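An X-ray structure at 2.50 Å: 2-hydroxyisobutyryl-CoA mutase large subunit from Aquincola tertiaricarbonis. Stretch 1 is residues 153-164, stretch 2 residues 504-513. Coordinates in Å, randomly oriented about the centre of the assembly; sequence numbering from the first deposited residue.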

ATOM      1  N   VAL A 153     -12.771 -10.495  24.559  1.00 22.84           N
ATOM      2  CA  VAL A 153     -13.967 -11.156  25.065  1.00 22.80           C
ATOM      3  C   VAL A 153     -13.694 -11.832  26.433  1.00 27.76           C
ATOM      4  O   VAL A 153     -12.566 -12.257  26.699  1.00 27.89           O
ATOM      5  CB  VAL A 153     -14.601 -12.123  24.019  1.00 24.79           C
ATOM      6  CG1 VAL A 153     -13.795 -13.405  23.855  1.00 24.85           C
ATOM      7  CG2 VAL A 153     -16.047 -12.459  24.363  1.00 25.08           C
ATOM      8  N   ALA A 154     -14.737 -11.939  27.277  1.00 22.81           N
ATOM      9  CA  ALA A 154     -14.669 -12.623  28.555  1.00 21.82           C
ATOM     10  C   ALA A 154     -15.156 -14.056  28.362  1.00 27.05           C
ATOM     11  O   ALA A 154     -16.259 -14.264  27.831  1.00 26.42           O
ATOM     12  CB  ALA A 154     -15.542 -11.913  29.570  1.00 22.69           C
ATOM     13  N   ILE A 155     -14.313 -15.046  28.738  1.00 23.65           N
ATOM     14  CA  ILE A 155     -14.698 -16.445  28.724  1.00 25.48           C
ATOM     15  C   ILE A 155     -14.390 -17.022  30.117  1.00 33.70           C
ATOM     16  O   ILE A 155     -13.229 -17.047  30.539  1.00 33.48           O
ATOM     17  CB  ILE A 155     -14.166 -17.324  27.537  1.00 28.39           C
ATOM     18  CG1 ILE A 155     -14.394 -16.663  26.144  1.00 27.06           C
ATOM     19  CG2 ILE A 155     -14.771 -18.771  27.589  1.00 28.77           C
ATOM     20  CD1 ILE A 155     -15.833 -16.692  25.572  1.00 32.84           C
ATOM     21  N   ASP A 156     -15.444 -17.442  30.849  1.00 32.38           N
ATOM     22  CA  ASP A 156     -15.285 -18.031  32.191  1.00 32.05           C
ATOM     23  C   ASP A 156     -15.742 -19.454  32.164  1.00 34.91           C
ATOM     24  O   ASP A 156     -15.161 -20.283  32.842  1.00 33.60           O
ATOM     25  CB  ASP A 156     -16.076 -17.262  33.280  1.00 33.03           C
ATOM     26  CG  ASP A 156     -15.652 -15.825  33.510  1.00 35.17           C
ATOM     27  OD1 ASP A 156     -14.520 -15.484  33.169  1.00 38.60           O
ATOM     28  OD2 ASP A 156     -16.461 -15.046  34.018  1.00 35.05           O
ATOM     29  N   THR A 157     -16.784 -19.725  31.357  1.00 33.21           N
ATOM     30  CA  THR A 157     -17.520 -20.999  31.226  1.00 33.25           C
ATOM     31  C   THR A 157     -17.737 -21.420  29.741  1.00 34.15           C
ATOM     32  O   THR A 157     -17.602 -20.609  28.821  1.00 31.38           O
ATOM     33  CB  THR A 157     -18.894 -20.840  31.918  1.00 38.26           C
ATOM     34  OG1 THR A 157     -19.668 -19.862  31.212  1.00 38.25           O
ATOM     35  CG2 THR A 157     -18.784 -20.425  33.374  1.00 34.22           C
ATOM     36  N   LEU A 158     -18.087 -22.690  29.532  1.00 31.70           N
ATOM     37  CA  LEU A 158     -18.408 -23.256  28.222  1.00 31.69           C
ATOM     38  C   LEU A 158     -19.670 -22.545  27.682  1.00 38.92           C
ATOM     39  O   LEU A 158     -19.773 -22.308  26.470  1.00 39.59           O
ATOM     40  CB  LEU A 158     -18.625 -24.764  28.361  1.00 32.92           C
ATOM     41  CG  LEU A 158     -19.305 -25.542  27.228  1.00 36.59           C
ATOM     42  CD1 LEU A 158     -18.505 -25.460  25.925  1.00 34.87           C
ATOM     43  CD2 LEU A 158     -19.487 -26.993  27.642  1.00 38.76           C
ATOM     44  N   ALA A 159     -20.591 -22.154  28.600  1.00 35.45           N
ATOM     45  CA  ALA A 159     -21.804 -21.393  28.317  1.00 34.61           C
ATOM     46  C   ALA A 159     -21.481 -20.106  27.541  1.00 37.24           C
ATOM     47  O   ALA A 159     -22.202 -19.778  26.600  1.00 36.66           O
ATOM     48  CB  ALA A 159     -22.508 -21.052  29.613  1.00 35.48           C
ATOM     49  N   ASP A 160     -20.380 -19.399  27.907  1.00 33.06           N
ATOM     50  CA  ASP A 160     -19.927 -18.165  27.255  1.00 30.43           C
ATOM     51  C   ASP A 160     -19.428 -18.473  25.847  1.00 37.37           C
ATOM     52  O   ASP A 160     -19.559 -17.627  24.936  1.00 38.38           O
ATOM     53  CB  ASP A 160     -18.757 -17.512  28.009  1.00 29.69           C
ATOM     54  CG  ASP A 160     -18.963 -17.087  29.443  1.00 38.66           C
ATOM     55  OD1 ASP A 160     -20.120 -16.804  29.824  1.00 38.13           O
ATOM     56  OD2 ASP A 160     -17.950 -16.933  30.160  1.00 46.68           O
ATOM     57  N   MET A 161     -18.752 -19.634  25.689  1.00 33.39           N
ATOM     58  CA  MET A 161     -18.247 -20.037  24.369  1.00 33.10           C
ATOM     59  C   MET A 161     -19.422 -20.359  23.402  1.00 38.38           C
ATOM     60  O   MET A 161     -19.304 -20.110  22.201  1.00 39.10           O
ATOM     61  CB  MET A 161     -17.259 -21.218  24.461  1.00 34.92           C
ATOM     62  CG  MET A 161     -16.527 -21.474  23.151  1.00 36.05           C
ATOM     63  SD  MET A 161     -15.169 -22.648  23.270  1.00 38.77           S
ATOM     64  CE  MET A 161     -13.946 -21.613  24.220  1.00 34.95           C
ATOM     65  N   GLU A 162     -20.544 -20.876  23.932  1.00 33.84           N
ATOM     66  CA  GLU A 162     -21.738 -21.183  23.161  1.00 33.73           C
ATOM     67  C   GLU A 162     -22.280 -19.875  22.622  1.00 38.08           C
ATOM     68  O   GLU A 162     -22.615 -19.815  21.438  1.00 38.37           O
ATOM     69  CB  GLU A 162     -22.778 -21.902  24.032  1.00 36.10           C
ATOM     70  CG  GLU A 162     -22.326 -23.291  24.450  1.00 46.18           C
ATOM     71  CD  GLU A 162     -23.096 -23.983  25.558  1.00 64.33           C
ATOM     72  OE1 GLU A 162     -23.875 -23.311  26.272  1.00 70.50           O
ATOM     73  OE2 GLU A 162     -22.879 -25.201  25.738  1.00 50.29           O
ATOM     74  N   ALA A 163     -22.274 -18.800  23.467  1.00 34.50           N
ATOM     75  CA  ALA A 163     -22.690 -17.428  23.110  1.00 33.34           C
ATOM     76  C   ALA A 163     -21.749 -16.869  22.071  1.00 37.86           C
ATOM     77  O   ALA A 163     -22.217 -16.287  21.096  1.00 39.13           O
ATOM     78  CB  ALA A 163     -22.702 -16.524  24.336  1.00 33.41           C
ATOM     79  N   LEU A 164     -20.430 -17.101  22.252  1.00 33.78           N
ATOM     80  CA  LEU A 164     -19.356 -16.668  21.360  1.00 33.45           C
ATOM     81  C   LEU A 164     -19.465 -17.214  19.945  1.00 37.06           C
ATOM     82  O   LEU A 164     -19.230 -16.480  18.992  1.00 37.77           O
ATOM     83  CB  LEU A 164     -17.974 -17.038  21.954  1.00 33.27           C
ATOM     84  CG  LEU A 164     -16.726 -16.680  21.105  1.00 36.41           C
ATOM     85  CD1 LEU A 164     -16.416 -15.217  21.194  1.00 36.51           C
ATOM     86  CD2 LEU A 164     -15.529 -17.482  21.523  1.00 36.49           C
ATOM     87  N   ARG A 504     -23.427  -8.321  33.354  1.00 38.70           N
ATOM     88  CA  ARG A 504     -23.943  -9.322  32.418  1.00 37.73           C
ATOM     89  C   ARG A 504     -23.158 -10.651  32.470  1.00 45.03           C
ATOM     90  O   ARG A 504     -23.752 -11.729  32.519  1.00 45.79           O
ATOM     91  CB  ARG A 504     -23.963  -8.752  30.999  1.00 30.14           C
ATOM     92  CG  ARG A 504     -25.120  -7.787  30.732  1.00 30.93           C
ATOM     93  CD  ARG A 504     -25.335  -7.506  29.229  1.00 29.32           C
ATOM     94  NE  ARG A 504     -24.273  -6.690  28.637  1.00 23.53           N
ATOM     95  CZ  ARG A 504     -23.295  -7.134  27.848  1.00 36.18           C
ATOM     96  NH1 ARG A 504     -23.259  -8.404  27.478  1.00 31.10           N
ATOM     97  NH2 ARG A 504     -22.359  -6.300  27.402  1.00 23.33           N
ATOM     98  N   GLN A 505     -21.826 -10.548  32.487  1.00 42.03           N
ATOM     99  CA  GLN A 505     -20.888 -11.664  32.522  1.00 40.73           C
ATOM    100  C   GLN A 505     -20.930 -12.426  33.848  1.00 43.03           C
ATOM    101  O   GLN A 505     -21.049 -13.654  33.803  1.00 43.50           O
ATOM    102  CB  GLN A 505     -19.471 -11.174  32.160  1.00 40.39           C
ATOM    103  CG  GLN A 505     -18.392 -12.235  32.129  1.00 46.03           C
ATOM    104  CD  GLN A 505     -18.550 -13.307  31.088  1.00 50.95           C
ATOM    105  OE1 GLN A 505     -19.092 -13.095  29.992  1.00 43.95           O
ATOM    106  NE2 GLN A 505     -18.007 -14.469  31.403  1.00 36.64           N
ATOM    107  N   ILE A 506     -20.882 -11.724  35.007  1.00 37.77           N
ATOM    108  CA  ILE A 506     -20.943 -12.356  36.344  1.00 38.08           C
ATOM    109  C   ILE A 506     -22.258 -13.134  36.514  1.00 42.53           C
ATOM    110  O   ILE A 506     -22.245 -14.273  36.997  1.00 42.11           O
ATOM    111  CB  ILE A 506     -20.725 -11.363  37.518  1.00 41.78           C
ATOM    112  CG1 ILE A 506     -19.696 -10.223  37.236  1.00 40.83           C
ATOM    113  CG2 ILE A 506     -20.474 -12.063  38.861  1.00 43.78           C
ATOM    114  CD1 ILE A 506     -18.311 -10.532  37.082  1.00 42.29           C
ATOM    115  N   SER A 507     -23.378 -12.534  36.060  1.00 39.64           N
ATOM    116  CA  SER A 507     -24.721 -13.114  36.096  1.00 39.56           C
ATOM    117  C   SER A 507     -24.710 -14.539  35.569  1.00 41.86           C
ATOM    118  O   SER A 507     -25.242 -15.428  36.240  1.00 43.89           O
ATOM    119  CB  SER A 507     -25.683 -12.270  35.269  1.00 43.95           C
ATOM    120  OG  SER A 507     -25.882 -11.002  35.865  1.00 60.32           O
ATOM    121  N   ARG A 508     -24.083 -14.754  34.377  1.00 34.91           N
ATOM    122  CA  ARG A 508     -23.958 -16.057  33.724  1.00 34.35           C
ATOM    123  C   ARG A 508     -23.021 -16.995  34.470  1.00 38.36           C
ATOM    124  O   ARG A 508     -23.371 -18.163  34.647  1.00 38.99           O
ATOM    125  CB  ARG A 508     -23.517 -15.904  32.266  1.00 33.02           C
ATOM    126  CG  ARG A 508     -23.387 -17.230  31.504  1.00 34.07           C
ATOM    127  CD  ARG A 508     -23.758 -17.092  30.057  1.00 36.86           C
ATOM    128  NE  ARG A 508     -22.826 -16.200  29.377  1.00 39.10           N
ATOM    129  CZ  ARG A 508     -23.118 -15.494  28.299  1.00 48.84           C
ATOM    130  NH1 ARG A 508     -22.216 -14.674  27.773  1.00 37.64           N
ATOM    131  NH2 ARG A 508     -24.321 -15.575  27.753  1.00 43.94           N
ATOM    132  N   THR A 509     -21.840 -16.498  34.897  1.00 34.74           N
ATOM    133  CA  THR A 509     -20.844 -17.280  35.643  1.00 35.13           C
ATOM    134  C   THR A 509     -21.455 -17.808  36.942  1.00 43.77           C
ATOM    135  O   THR A 509     -21.306 -19.002  37.232  1.00 44.89           O
ATOM    136  CB  THR A 509     -19.507 -16.507  35.792  1.00 36.41           C
ATOM    137  OG1 THR A 509     -18.980 -16.297  34.487  1.00 33.45           O
ATOM    138  CG2 THR A 509     -18.461 -17.278  36.580  1.00 31.80           C
ATOM    139  N   ARG A 510     -22.196 -16.929  37.687  1.00 40.50           N
ATOM    140  CA  ARG A 510     -22.873 -17.251  38.957  1.00 40.90           C
ATOM    141  C   ARG A 510     -23.937 -18.339  38.765  1.00 45.04           C
ATOM    142  O   ARG A 510     -24.082 -19.221  39.630  1.00 46.88           O
ATOM    143  CB  ARG A 510     -23.529 -15.997  39.585  1.00 40.07           C
ATOM    144  CG  ARG A 510     -22.561 -15.010  40.239  1.00 46.94           C
ATOM    145  CD  ARG A 510     -23.302 -13.938  41.027  1.00 57.57           C
ATOM    146  NE  ARG A 510     -22.400 -12.880  41.488  1.00 73.54           N
ATOM    147  CZ  ARG A 510     -22.796 -11.704  41.984  1.00 96.25           C
ATOM    148  NH1 ARG A 510     -24.089 -11.407  42.059  1.00 88.21           N
ATOM    149  NH2 ARG A 510     -21.898 -10.809  42.382  1.00 81.25           N
ATOM    150  N   ARG A 511     -24.683 -18.252  37.637  1.00 38.47           N
ATOM    151  CA  ARG A 511     -25.751 -19.148  37.228  1.00 38.28           C
ATOM    152  C   ARG A 511     -25.176 -20.533  36.932  1.00 41.60           C
ATOM    153  O   ARG A 511     -25.691 -21.528  37.452  1.00 44.05           O
ATOM    154  CB  ARG A 511     -26.467 -18.576  35.986  1.00 38.73           C
ATOM    155  CG  ARG A 511     -27.791 -19.248  35.632  1.00 55.56           C
ATOM    156  CD  ARG A 511     -28.168 -19.100  34.164  1.00 76.79           C
ATOM    157  NE  ARG A 511     -27.079 -19.396  33.221  1.00 86.59           N
ATOM    158  CZ  ARG A 511     -27.114 -20.355  32.301  1.00 97.35           C
ATOM    159  NH1 ARG A 511     -28.181 -21.136  32.185  1.00 87.36           N
ATOM    160  NH2 ARG A 511     -26.082 -20.541  31.491  1.00 76.27           N
ATOM    161  N   VAL A 512     -24.094 -20.597  36.132  1.00 35.66           N
ATOM    162  CA  VAL A 512     -23.394 -21.838  35.751  1.00 34.80           C
ATOM    163  C   VAL A 512     -22.959 -22.600  37.012  1.00 42.50           C
ATOM    164  O   VAL A 512     -23.231 -23.806  37.121  1.00 44.27           O
ATOM    165  CB  VAL A 512     -22.225 -21.572  34.750  1.00 35.65           C
ATOM    166  CG1 VAL A 512     -21.332 -22.804  34.560  1.00 35.38           C
ATOM    167  CG2 VAL A 512     -22.756 -21.066  33.401  1.00 34.12           C
ATOM    168  N   ARG A 513     -22.335 -21.883  37.979  1.00 38.92           N
ATOM    169  CA  ARG A 513     -21.914 -22.428  39.273  1.00 38.86           C
ATOM    170  C   ARG A 513     -23.111 -22.910  40.099  1.00 46.24           C
ATOM    171  O   ARG A 513     -22.998 -23.932  40.782  1.00 49.83           O
ATOM    172  CB  ARG A 513     -21.147 -21.378  40.085  1.00 34.20           C
ATOM    173  CG  ARG A 513     -19.802 -20.979  39.539  1.00 31.57           C
ATOM    174  CD  ARG A 513     -19.262 -19.875  40.409  1.00 38.11           C
ATOM    175  NE  ARG A 513     -17.980 -19.329  39.954  1.00 40.22           N
ATOM    176  CZ  ARG A 513     -17.688 -18.032  39.941  1.00 47.57           C
ATOM    177  NH1 ARG A 513     -18.601 -17.135  40.299  1.00 26.09           N
ATOM    178  NH2 ARG A 513     -16.494 -17.619  39.541  1.00 37.86           N
TER
HETATM  179  O   HOH W   1     -19.107 -14.156  27.721  1.00 29.85           O

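Three residues account for much of the contact between the loop and helix of residues 153-164 and the helix of residues 504-513: Gln505, Arg508 and Thr157. Gln505, buried and directed toward the first stretch, covers the most surface. With chi1 t and chi2 p, its amide nitrogen reaches two carboxylates at once, Gln505 NE2 donating to Asp160 OD2 at 2.8 Å and to Asp156 OD2 at 3.1 Å. An amide suits this place because its NH2 group has two hydrogens to give, one to each acid. The other end of the amide is also used: a water donates to Gln505 OE1 (2.5 Å) and to the backbone Ala154 O (2.9 Å), and accepts from Arg508 NH1 (3.2 Å). The small side chain of Ala154 lies against the amide, with Ala154 CB 3.6 Å from Gln505 CD.

One turn further along, Arg508 forms a salt bridge with Asp160, Arg508 NE donating to Asp160 OD1 at 2.8 Å. Asp160 CA lies over one face of the guanidinium. The CA-to-CB bond of Asp160 points sideways, yet its carboxylate comes close to the second helix; Asp160 OD2 also accepts from the backbone Asp156 N at 2.6 Å, so the acid that binds Gln505 and Arg508 is tied to the loop that precedes its helix.

Thr157 occupies the N-cap of the first helix, where Thr157 OG1 accepts a weak bond from Asp160 N (3.4 Å). Its methyl group packs against the second helix, Thr157 CG2 lying 3.7 Å from Val512 CG1. Ala159 extends this apolar patch, with Ala159 CB 3.8 Å from Val512 CG2. Between the patch and the amide, Thr509 OG1 donates to Asp156 OD2 at 2.9 Å, so that this buried carboxylate oxygen receives both Thr509 and Gln505. In all, the two stretches bury 457 Å², counting both sides.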